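Local atomic coordinates of ethylbenzene dehydrogenase alpha-subunit (Aromatoleum aromaticum, PDB entry 2IVF), a protein that is the molybdenum-cofactor-bearing subunit of a multi-subunit enzyme and belongs to the molybdopterin oxidoreductase family, holding a molybdenum atom, two pterin dinucleotides and an iron-sulfur cluster. Residues Tyr577-His591 against Pro942-Tyr954. Numbering follows the deposited sequence.
Sequences YLDEAKEKGWWTNDH and PLHLAGGYEQFRY. With GOL (glycerol), chain I.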
ATOM      1  N   TYR A 577       7.996  29.457  25.395  1.00 25.20           N
ATOM      2  CA  TYR A 577       6.665  29.754  24.904  1.00 25.26           C
ATOM      3  C   TYR A 577       5.581  29.039  25.728  1.00 25.82           C
ATOM      4  O   TYR A 577       4.566  29.640  26.067  1.00 25.15           O
ATOM      5  CB  TYR A 577       6.540  29.363  23.435  1.00 25.76           C
ATOM      6  CG  TYR A 577       7.083  30.390  22.448  1.00 25.38           C
ATOM      7  CD1 TYR A 577       6.355  31.537  22.135  1.00 27.09           C
ATOM      8  CD2 TYR A 577       8.293  30.188  21.796  1.00 24.89           C
ATOM      9  CE1 TYR A 577       6.831  32.471  21.182  1.00 28.00           C
ATOM     10  CE2 TYR A 577       8.788  31.112  20.856  1.00 26.46           C
ATOM     11  CZ  TYR A 577       8.061  32.258  20.545  1.00 27.81           C
ATOM     12  OH  TYR A 577       8.571  33.184  19.621  1.00 27.65           O
ATOM     13  N   LEU A 578       5.808  27.769  26.072  1.00 25.57           N
ATOM     14  CA  LEU A 578       4.873  27.034  26.947  1.00 25.86           C
ATOM     15  C   LEU A 578       4.639  27.731  28.283  1.00 26.36           C
ATOM     16  O   LEU A 578       3.495  27.912  28.712  1.00 25.01           O
ATOM     17  CB  LEU A 578       5.389  25.613  27.196  1.00 26.21           C
ATOM     18  CG  LEU A 578       4.569  24.684  28.095  1.00 26.01           C
ATOM     19  CD1 LEU A 578       3.170  24.479  27.595  1.00 25.59           C
ATOM     20  CD2 LEU A 578       5.294  23.366  28.184  1.00 25.25           C
ATOM     21  N   ASP A 579       5.728  28.105  28.945  1.00 26.36           N
ATOM     22  CA  ASP A 579       5.612  28.811  30.213  1.00 28.09           C
ATOM     23  C   ASP A 579       4.800  30.081  30.087  1.00 28.07           C
ATOM     24  O   ASP A 579       4.031  30.406  30.979  1.00 29.18           O
ATOM     25  CB  ASP A 579       6.991  29.142  30.784  1.00 29.00           C
ATOM     26  CG  ASP A 579       7.636  27.951  31.470  1.00 32.36           C
ATOM     27  OD1 ASP A 579       7.087  26.811  31.395  1.00 35.38           O
ATOM     28  OD2 ASP A 579       8.708  28.162  32.076  1.00 35.91           O
ATOM     29  N   GLU A 580       5.017  30.826  29.005  1.00 28.35           N
ATOM     30  CA  GLU A 580       4.300  32.072  28.766  1.00 28.61           C
ATOM     31  C   GLU A 580       2.817  31.774  28.535  1.00 28.45           C
ATOM     32  O   GLU A 580       1.934  32.445  29.056  1.00 28.33           O
ATOM     33  CB  GLU A 580       4.889  32.778  27.547  1.00 28.55           C
ATOM     34  CG  GLU A 580       4.312  34.156  27.361  1.00 29.24           C
ATOM     35  CD  GLU A 580       4.603  34.749  26.007  1.00 29.90           C
ATOM     36  OE1 GLU A 580       5.580  34.338  25.353  1.00 35.77           O
ATOM     37  OE2 GLU A 580       3.851  35.647  25.598  1.00 32.71           O
ATOM     38  N   ALA A 581       2.566  30.741  27.756  1.00 28.21           N
ATOM     39  CA  ALA A 581       1.214  30.315  27.456  1.00 29.12           C
ATOM     40  C   ALA A 581       0.458  29.860  28.690  1.00 29.37           C
ATOM     41  O   ALA A 581      -0.697  30.249  28.872  1.00 30.12           O
ATOM     42  CB  ALA A 581       1.217  29.226  26.413  1.00 28.03           C
ATOM     43  N   LYS A 582       1.083  29.075  29.563  1.00 30.25           N
ATOM     44  CA  LYS A 582       0.373  28.706  30.813  1.00 30.26           C
ATOM     45  C   LYS A 582       0.254  29.816  31.801  1.00 30.18           C
ATOM     46  O   LYS A 582      -0.694  29.835  32.580  1.00 29.46           O
ATOM     47  CB  LYS A 582       0.896  27.444  31.492  1.00 30.93           C
ATOM     48  CG  LYS A 582       2.352  27.348  31.764  1.00 33.15           C
ATOM     49  CD  LYS A 582       2.834  25.935  31.264  1.00 35.22           C
ATOM     50  CE  LYS A 582       2.473  24.783  32.232  1.00 34.53           C
ATOM     51  NZ  LYS A 582       3.078  24.961  33.562  1.00 35.16           N
ATOM     52  N   GLU A 583       1.192  30.747  31.775  1.00 30.15           N
ATOM     53  CA  GLU A 583       1.089  31.927  32.628  1.00 30.83           C
ATOM     54  C   GLU A 583      -0.159  32.702  32.251  1.00 30.32           C
ATOM     55  O   GLU A 583      -0.820  33.245  33.114  1.00 30.67           O
ATOM     56  CB  GLU A 583       2.323  32.818  32.501  1.00 30.91           C
ATOM     57  CG  GLU A 583       2.626  33.592  33.738  1.00 35.83           C
ATOM     58  CD  GLU A 583       2.950  32.689  34.926  1.00 40.54           C
ATOM     59  OE1 GLU A 583       3.496  31.577  34.707  1.00 44.13           O
ATOM     60  OE2 GLU A 583       2.652  33.093  36.071  1.00 42.86           O
ATOM     61  N   LYS A 584      -0.475  32.734  30.960  1.00 29.95           N
ATOM     62  CA  LYS A 584      -1.633  33.473  30.438  1.00 29.80           C
ATOM     63  C   LYS A 584      -2.948  32.682  30.499  1.00 28.77           C
ATOM     64  O   LYS A 584      -4.001  33.195  30.154  1.00 27.99           O
ATOM     65  CB  LYS A 584      -1.338  33.987  29.013  1.00 29.79           C
ATOM     66  CG  LYS A 584      -0.245  35.058  29.009  1.00 31.61           C
ATOM     67  CD  LYS A 584       0.153  35.535  27.612  1.00 30.87           C
ATOM     68  CE  LYS A 584       1.155  36.674  27.751  1.00 32.32           C
ATOM     69  NZ  LYS A 584       1.733  37.098  26.444  1.00 34.09           N
ATOM     70  N   GLY A 585      -2.896  31.447  30.973  1.00 28.20           N
ATOM     71  CA  GLY A 585      -4.099  30.664  31.161  1.00 27.97           C
ATOM     72  C   GLY A 585      -4.518  30.009  29.870  1.00 27.93           C
ATOM     73  O   GLY A 585      -5.658  29.517  29.744  1.00 27.26           O
ATOM     74  N   TRP A 586      -3.599  29.967  28.906  1.00 27.54           N
ATOM     75  CA  TRP A 586      -3.925  29.382  27.607  1.00 27.68           C
ATOM     76  C   TRP A 586      -3.915  27.861  27.629  1.00 27.97           C
ATOM     77  O   TRP A 586      -4.554  27.231  26.777  1.00 28.69           O
ATOM     78  CB  TRP A 586      -2.982  29.914  26.533  1.00 27.85           C
ATOM     79  CG  TRP A 586      -3.178  31.333  26.259  1.00 27.57           C
ATOM     80  CD1 TRP A 586      -4.240  32.124  26.655  1.00 29.18           C
ATOM     81  CD2 TRP A 586      -2.282  32.192  25.556  1.00 28.83           C
ATOM     82  NE1 TRP A 586      -4.045  33.413  26.236  1.00 28.96           N
ATOM     83  CE2 TRP A 586      -2.855  33.481  25.554  1.00 28.60           C
ATOM     84  CE3 TRP A 586      -1.040  32.000  24.934  1.00 26.45           C
ATOM     85  CZ2 TRP A 586      -2.234  34.564  24.944  1.00 29.84           C
ATOM     86  CZ3 TRP A 586      -0.433  33.067  24.330  1.00 27.59           C
ATOM     87  CH2 TRP A 586      -1.021  34.334  24.336  1.00 28.66           C
ATOM     88  N   TRP A 587      -3.168  27.273  28.565  1.00 27.53           N
ATOM     89  CA  TRP A 587      -3.245  25.840  28.803  1.00 28.41           C
ATOM     90  C   TRP A 587      -3.468  25.652  30.275  1.00 29.27           C
ATOM     91  O   TRP A 587      -2.810  26.305  31.062  1.00 29.90           O
ATOM     92  CB  TRP A 587      -1.973  25.121  28.345  1.00 27.60           C
ATOM     93  CG  TRP A 587      -1.677  25.438  26.899  1.00 27.07           C
ATOM     94  CD1 TRP A 587      -0.844  26.416  26.446  1.00 26.73           C
ATOM     95  CD2 TRP A 587      -2.278  24.851  25.731  1.00 27.74           C
ATOM     96  NE1 TRP A 587      -0.860  26.457  25.079  1.00 27.26           N
ATOM     97  CE2 TRP A 587      -1.711  25.488  24.610  1.00 25.78           C
ATOM     98  CE3 TRP A 587      -3.194  23.807  25.521  1.00 26.80           C
ATOM     99  CZ2 TRP A 587      -2.065  25.156  23.304  1.00 25.75           C
ATOM    100  CZ3 TRP A 587      -3.528  23.468  24.230  1.00 27.16           C
ATOM    101  CH2 TRP A 587      -2.956  24.132  23.131  1.00 25.70           C
ATOM    102  N   THR A 588      -4.390  24.744  30.614  1.00 30.12           N
ATOM    103  CA  THR A 588      -4.848  24.485  31.986  1.00 30.30           C
ATOM    104  C   THR A 588      -4.446  23.081  32.426  1.00 30.74           C
ATOM    105  O   THR A 588      -3.828  22.343  31.652  1.00 30.11           O
ATOM    106  CB  THR A 588      -6.356  24.598  32.047  1.00 30.38           C
ATOM    107  OG1 THR A 588      -6.948  23.538  31.285  1.00 31.05           O
ATOM    108  CG2 THR A 588      -6.816  25.970  31.496  1.00 32.08           C
ATOM    109  N   ASN A 589      -4.795  22.701  33.659  1.00 31.39           N
ATOM    110  CA  ASN A 589      -4.484  21.348  34.147  1.00 31.32           C
ATOM    111  C   ASN A 589      -5.277  20.249  33.467  1.00 30.88           C
ATOM    112  O   ASN A 589      -4.950  19.055  33.627  1.00 31.20           O
ATOM    113  CB  ASN A 589      -4.679  21.211  35.673  1.00 32.21           C
ATOM    114  CG  ASN A 589      -3.885  19.975  36.274  1.00 34.63           C
ATOM    115  OD1 ASN A 589      -3.843  18.853  35.684  1.00 40.36           O
ATOM    116  ND2 ASN A 589      -3.250  20.198  37.416  1.00 39.63           N
ATOM    117  N   ASP A 590      -6.340  20.599  32.747  1.00 30.19           N
ATOM    118  CA  ASP A 590      -7.067  19.569  31.982  1.00 29.89           C
ATOM    119  C   ASP A 590      -6.450  19.272  30.625  1.00 28.50           C
ATOM    120  O   ASP A 590      -6.859  18.322  29.950  1.00 27.96           O
ATOM    121  CB  ASP A 590      -8.545  19.916  31.847  1.00 31.05           C
ATOM    122  CG  ASP A 590      -9.281  19.787  33.170  1.00 33.37           C
ATOM    123  OD1 ASP A 590      -8.707  19.203  34.123  1.00 34.98           O
ATOM    124  OD2 ASP A 590     -10.430  20.252  33.250  1.00 39.28           O
ATOM    125  N   HIS A 591      -5.482  20.103  30.252  1.00 28.16           N
ATOM    126  CA  HIS A 591      -4.595  19.894  29.090  1.00 27.47           C
ATOM    127  C   HIS A 591      -3.282  19.232  29.482  1.00 26.97           C
ATOM    128  O   HIS A 591      -2.752  18.412  28.782  1.00 26.35           O
ATOM    129  CB  HIS A 591      -4.246  21.237  28.412  1.00 27.65           C
ATOM    130  CG  HIS A 591      -5.436  21.989  27.903  1.00 27.95           C
ATOM    131  ND1 HIS A 591      -6.330  21.434  27.013  1.00 32.03           N
ATOM    132  CD2 HIS A 591      -5.894  23.234  28.174  1.00 28.71           C
ATOM    133  CE1 HIS A 591      -7.276  22.321  26.740  1.00 33.34           C
ATOM    134  NE2 HIS A 591      -7.042  23.415  27.448  1.00 31.54           N
ATOM    135  N   PRO A 942       6.381  26.049  18.200  1.00 22.59           N
ATOM    136  CA  PRO A 942       6.000  26.754  19.417  1.00 22.29           C
ATOM    137  C   PRO A 942       4.828  27.736  19.273  1.00 22.85           C
ATOM    138  O   PRO A 942       4.126  27.973  20.254  1.00 20.11           O
ATOM    139  CB  PRO A 942       7.268  27.522  19.788  1.00 22.36           C
ATOM    140  CG  PRO A 942       8.324  26.791  19.213  1.00 22.82           C
ATOM    141  CD  PRO A 942       7.790  26.290  17.881  1.00 22.64           C
ATOM    142  N   LEU A 943       4.625  28.291  18.060  1.00 21.67           N
ATOM    143  CA  LEU A 943       3.557  29.271  17.841  1.00 21.34           C
ATOM    144  C   LEU A 943       2.203  28.590  18.034  1.00 21.81           C
ATOM    145  O   LEU A 943       1.211  29.246  18.326  1.00 23.16           O
ATOM    146  CB  LEU A 943       3.627  29.875  16.436  1.00 21.86           C
ATOM    147  CG  LEU A 943       4.827  30.780  16.157  1.00 21.75           C
ATOM    148  CD1 LEU A 943       4.653  31.374  14.745  1.00 21.42           C
ATOM    149  CD2 LEU A 943       4.929  31.827  17.221  1.00 18.13           C
ATOM    150  N   HIS A 944       2.178  27.272  17.938  1.00 21.15           N
ATOM    151  CA  HIS A 944       0.948  26.535  18.192  1.00 21.90           C
ATOM    152  C   HIS A 944       0.582  26.310  19.647  1.00 22.76           C
ATOM    153  O   HIS A 944      -0.405  25.658  19.918  1.00 22.33           O
ATOM    154  CB  HIS A 944       0.919  25.258  17.387  1.00 22.51           C
ATOM    155  CG  HIS A 944       1.037  25.493  15.923  1.00 22.02           C
ATOM    156  ND1 HIS A 944       0.982  24.463  15.003  1.00 22.13           N
ATOM    157  CD2 HIS A 944       1.120  26.639  15.203  1.00 20.72           C
ATOM    158  CE1 HIS A 944       1.139  24.958  13.785  1.00 22.59           C
ATOM    159  NE2 HIS A 944       1.183  26.279  13.873  1.00 23.51           N
ATOM    160  N   LEU A 945       1.327  26.948  20.562  1.00 22.84           N
ATOM    161  CA  LEU A 945       0.956  27.071  21.956  1.00 23.94           C
ATOM    162  C   LEU A 945       0.121  28.330  22.142  1.00 24.39           C
ATOM    163  O   LEU A 945      -0.409  28.560  23.207  1.00 25.44           O
ATOM    164  CB  LEU A 945       2.215  27.133  22.818  1.00 23.91           C
ATOM    165  CG  LEU A 945       2.990  25.800  22.899  1.00 23.86           C
ATOM    166  CD1 LEU A 945       4.441  26.030  23.303  1.00 22.01           C
ATOM    167  CD2 LEU A 945       2.277  24.823  23.861  1.00 22.87           C
ATOM    168  N   ALA A 946      -0.025  29.140  21.096  1.00 24.64           N
ATOM    169  CA  ALA A 946      -0.669  30.436  21.247  1.00 25.09           C
ATOM    170  C   ALA A 946      -2.131  30.298  21.612  1.00 25.34           C
ATOM    171  O   ALA A 946      -2.802  29.426  21.125  1.00 25.14           O
ATOM    172  CB  ALA A 946      -0.529  31.276  19.975  1.00 25.49           C
ATOM    173  N   GLY A 947      -2.611  31.204  22.455  1.00 25.01           N
ATOM    174  CA  GLY A 947      -4.030  31.358  22.696  1.00 25.45           C
ATOM    175  C   GLY A 947      -4.389  32.829  22.557  1.00 25.55           C
ATOM    176  O   GLY A 947      -3.678  33.594  21.903  1.00 26.38           O
ATOM    177  N   GLY A 948      -5.498  33.223  23.165  1.00 25.21           N
ATOM    178  CA  GLY A 948      -5.934  34.621  23.151  1.00 24.83           C
ATOM    179  C   GLY A 948      -6.277  35.086  21.753  1.00 24.33           C
ATOM    180  O   GLY A 948      -6.031  36.236  21.399  1.00 24.00           O
ATOM    181  N   TYR A 949      -6.805  34.173  20.936  1.00 24.05           N
ATOM    182  CA  TYR A 949      -7.234  34.504  19.592  1.00 23.79           C
ATOM    183  C   TYR A 949      -8.273  33.475  19.179  1.00 23.63           C
ATOM    184  O   TYR A 949      -8.080  32.280  19.350  1.00 25.12           O
ATOM    185  CB  TYR A 949      -6.054  34.404  18.632  1.00 23.71           C
ATOM    186  CG  TYR A 949      -6.016  35.376  17.496  1.00 22.19           C
ATOM    187  CD1 TYR A 949      -5.893  36.725  17.742  1.00 22.98           C
ATOM    188  CD2 TYR A 949      -6.031  34.933  16.167  1.00 23.90           C
ATOM    189  CE1 TYR A 949      -5.816  37.614  16.736  1.00 21.80           C
ATOM    190  CE2 TYR A 949      -5.939  35.828  15.127  1.00 23.61           C
ATOM    191  CZ  TYR A 949      -5.843  37.180  15.431  1.00 20.22           C
ATOM    192  OH  TYR A 949      -5.737  38.111  14.476  1.00 22.46           O
ATOM    193  N   GLU A 950      -9.349  33.930  18.576  1.00 23.33           N
ATOM    194  CA  GLU A 950     -10.463  33.043  18.285  1.00 23.38           C
ATOM    195  C   GLU A 950     -10.052  31.696  17.721  1.00 23.96           C
ATOM    196  O   GLU A 950     -10.435  30.632  18.248  1.00 24.80           O
ATOM    197  CB  GLU A 950     -11.428  33.733  17.325  1.00 23.02           C
ATOM    198  CG  GLU A 950     -12.691  32.942  17.192  1.00 24.06           C
ATOM    199  CD  GLU A 950     -13.936  33.769  17.107  1.00 27.40           C
ATOM    200  OE1 GLU A 950     -13.896  35.004  17.364  1.00 29.89           O
ATOM    201  OE2 GLU A 950     -14.974  33.151  16.789  1.00 29.38           O
ATOM    202  N   GLN A 951      -9.282  31.721  16.648  1.00 22.80           N
ATOM    203  CA  GLN A 951      -8.969  30.477  15.943  1.00 23.24           C
ATOM    204  C   GLN A 951      -7.739  29.748  16.490  1.00 23.50           C
ATOM    205  O   GLN A 951      -7.348  28.718  15.969  1.00 23.18           O
ATOM    206  CB  GLN A 951      -8.791  30.709  14.454  1.00 23.05           C
ATOM    207  CG  GLN A 951      -7.694  31.698  14.045  1.00 22.45           C
ATOM    208  CD  GLN A 951      -8.303  32.995  13.605  1.00 22.52           C
ATOM    209  OE1 GLN A 951      -9.026  33.623  14.381  1.00 19.92           O
ATOM    210  NE2 GLN A 951      -8.039  33.406  12.370  1.00 18.67           N
ATOM    211  N   PHE A 952      -7.115  30.310  17.513  1.00 23.83           N
ATOM    212  CA  PHE A 952      -6.013  29.654  18.218  1.00 23.89           C
ATOM    213  C   PHE A 952      -6.596  28.930  19.418  1.00 24.33           C
ATOM    214  O   PHE A 952      -6.909  29.549  20.441  1.00 25.40           O
ATOM    215  CB  PHE A 952      -4.959  30.676  18.639  1.00 24.80           C
ATOM    216  CG  PHE A 952      -4.241  31.365  17.474  1.00 24.41           C
ATOM    217  CD1 PHE A 952      -4.400  30.958  16.163  1.00 23.34           C
ATOM    218  CD2 PHE A 952      -3.372  32.414  17.734  1.00 26.00           C
ATOM    219  CE1 PHE A 952      -3.735  31.609  15.132  1.00 24.94           C
ATOM    220  CE2 PHE A 952      -2.710  33.080  16.708  1.00 25.10           C
ATOM    221  CZ  PHE A 952      -2.885  32.679  15.417  1.00 23.67           C
ATOM    222  N   ARG A 953      -6.761  27.620  19.295  1.00 24.90           N
ATOM    223  CA  ARG A 953      -7.488  26.835  20.314  1.00 24.62           C
ATOM    224  C   ARG A 953      -7.281  25.350  20.155  1.00 25.39           C
ATOM    225  O   ARG A 953      -6.792  24.880  19.129  1.00 25.65           O
ATOM    226  CB  ARG A 953      -8.979  27.118  20.272  1.00 24.67           C
ATOM    227  CG  ARG A 953      -9.654  26.718  18.981  1.00 24.06           C
ATOM    228  CD  ARG A 953     -10.947  27.545  18.703  1.00 24.79           C
ATOM    229  NE  ARG A 953     -11.263  27.633  17.253  1.00 23.57           N
ATOM    230  CZ  ARG A 953     -12.212  28.420  16.745  1.00 23.42           C
ATOM    231  NH1 ARG A 953     -12.929  29.184  17.540  1.00 27.96           N
ATOM    232  NH2 ARG A 953     -12.442  28.454  15.442  1.00 27.32           N
ATOM    233  N   TYR A 954      -7.647  24.609  21.188  1.00 25.42           N
ATOM    234  CA  TYR A 954      -7.581  23.175  21.147  1.00 25.39           C
ATOM    235  C   TYR A 954      -8.923  22.568  21.513  1.00 26.31           C
ATOM    236  O   TYR A 954      -9.545  22.926  22.526  1.00 25.37           O
ATOM    237  CB  TYR A 954      -6.489  22.626  22.093  1.00 25.71           C
ATOM    238  CG  TYR A 954      -6.549  21.111  22.200  1.00 25.33           C
ATOM    239  CD1 TYR A 954      -6.257  20.312  21.100  1.00 28.17           C
ATOM    240  CD2 TYR A 954      -6.989  20.477  23.359  1.00 26.28           C
ATOM    241  CE1 TYR A 954      -6.346  18.904  21.168  1.00 26.54           C
ATOM    242  CE2 TYR A 954      -7.056  19.076  23.434  1.00 23.18           C
ATOM    243  CZ  TYR A 954      -6.761  18.306  22.342  1.00 27.84           C
ATOM    244  OH  TYR A 954      -6.851  16.923  22.390  1.00 24.83           O
TER
HETATM  245  C1  GOL I1982      -4.797  27.784  22.822  1.00 43.40           C
HETATM  246  O1  GOL I1982      -4.248  26.754  22.028  1.00 44.14           O
HETATM  247  C2  GOL I1982      -5.411  27.280  24.112  1.00 41.99           C
HETATM  248  O2  GOL I1982      -6.092  28.360  24.729  1.00 41.94           O
HETATM  249  C3  GOL I1982      -6.318  26.060  23.969  1.00 41.65           C
HETATM  250  O3  GOL I1982      -7.617  26.397  23.550  1.00 40.52           O
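Trp586 lies flat against the backbone of Gly947 and Gly948, and here the packing is tightest. Gly947 CA sits over the five-membered ring, 3.6 Å from its centroid in a CH-pi contact, while Gly947 N comes within 3.0 Å of Trp586 CE3. With no side chain on Gly947, its CA and N rest directly on the indole face. Lys584 CB covers the opposite face, sandwiching the indole. The solvent side is at this same end, where exposed Gly948 adjoins the partly exposed Trp586. Next along the chain, Trp587 holds CG beside its backbone N (chi1 -55°), and its indole reaches across so that NE1 donates to Leu945 O at 2.9 Å. The bond is bent, 146° at the hydrogen, and satisfies a buried N-H. Leu945 itself packs between Tyr577, Leu578 and Trp587; its CD2 meets Leu578 CD1 at 3.9 Å, and Pro942 CB presses on Tyr577 CD2 at 3.5 Å. Toward His591 the fit is looser: its ring meets that of Tyr954 rim to rim, centroids 5.9 Å apart, and a glycerol, probably from the crystallisation liquor, lies over one face of Trp587 and accepts a hydrogen bond from Tyr954 N. Tyr954 OH is hydrogen-bonded to Asp216. Helix 574-583 ends in a Schellman motif at Gly585, and the two tryptophans that follow tie this end to the loop between strands 915-917 and 969-975.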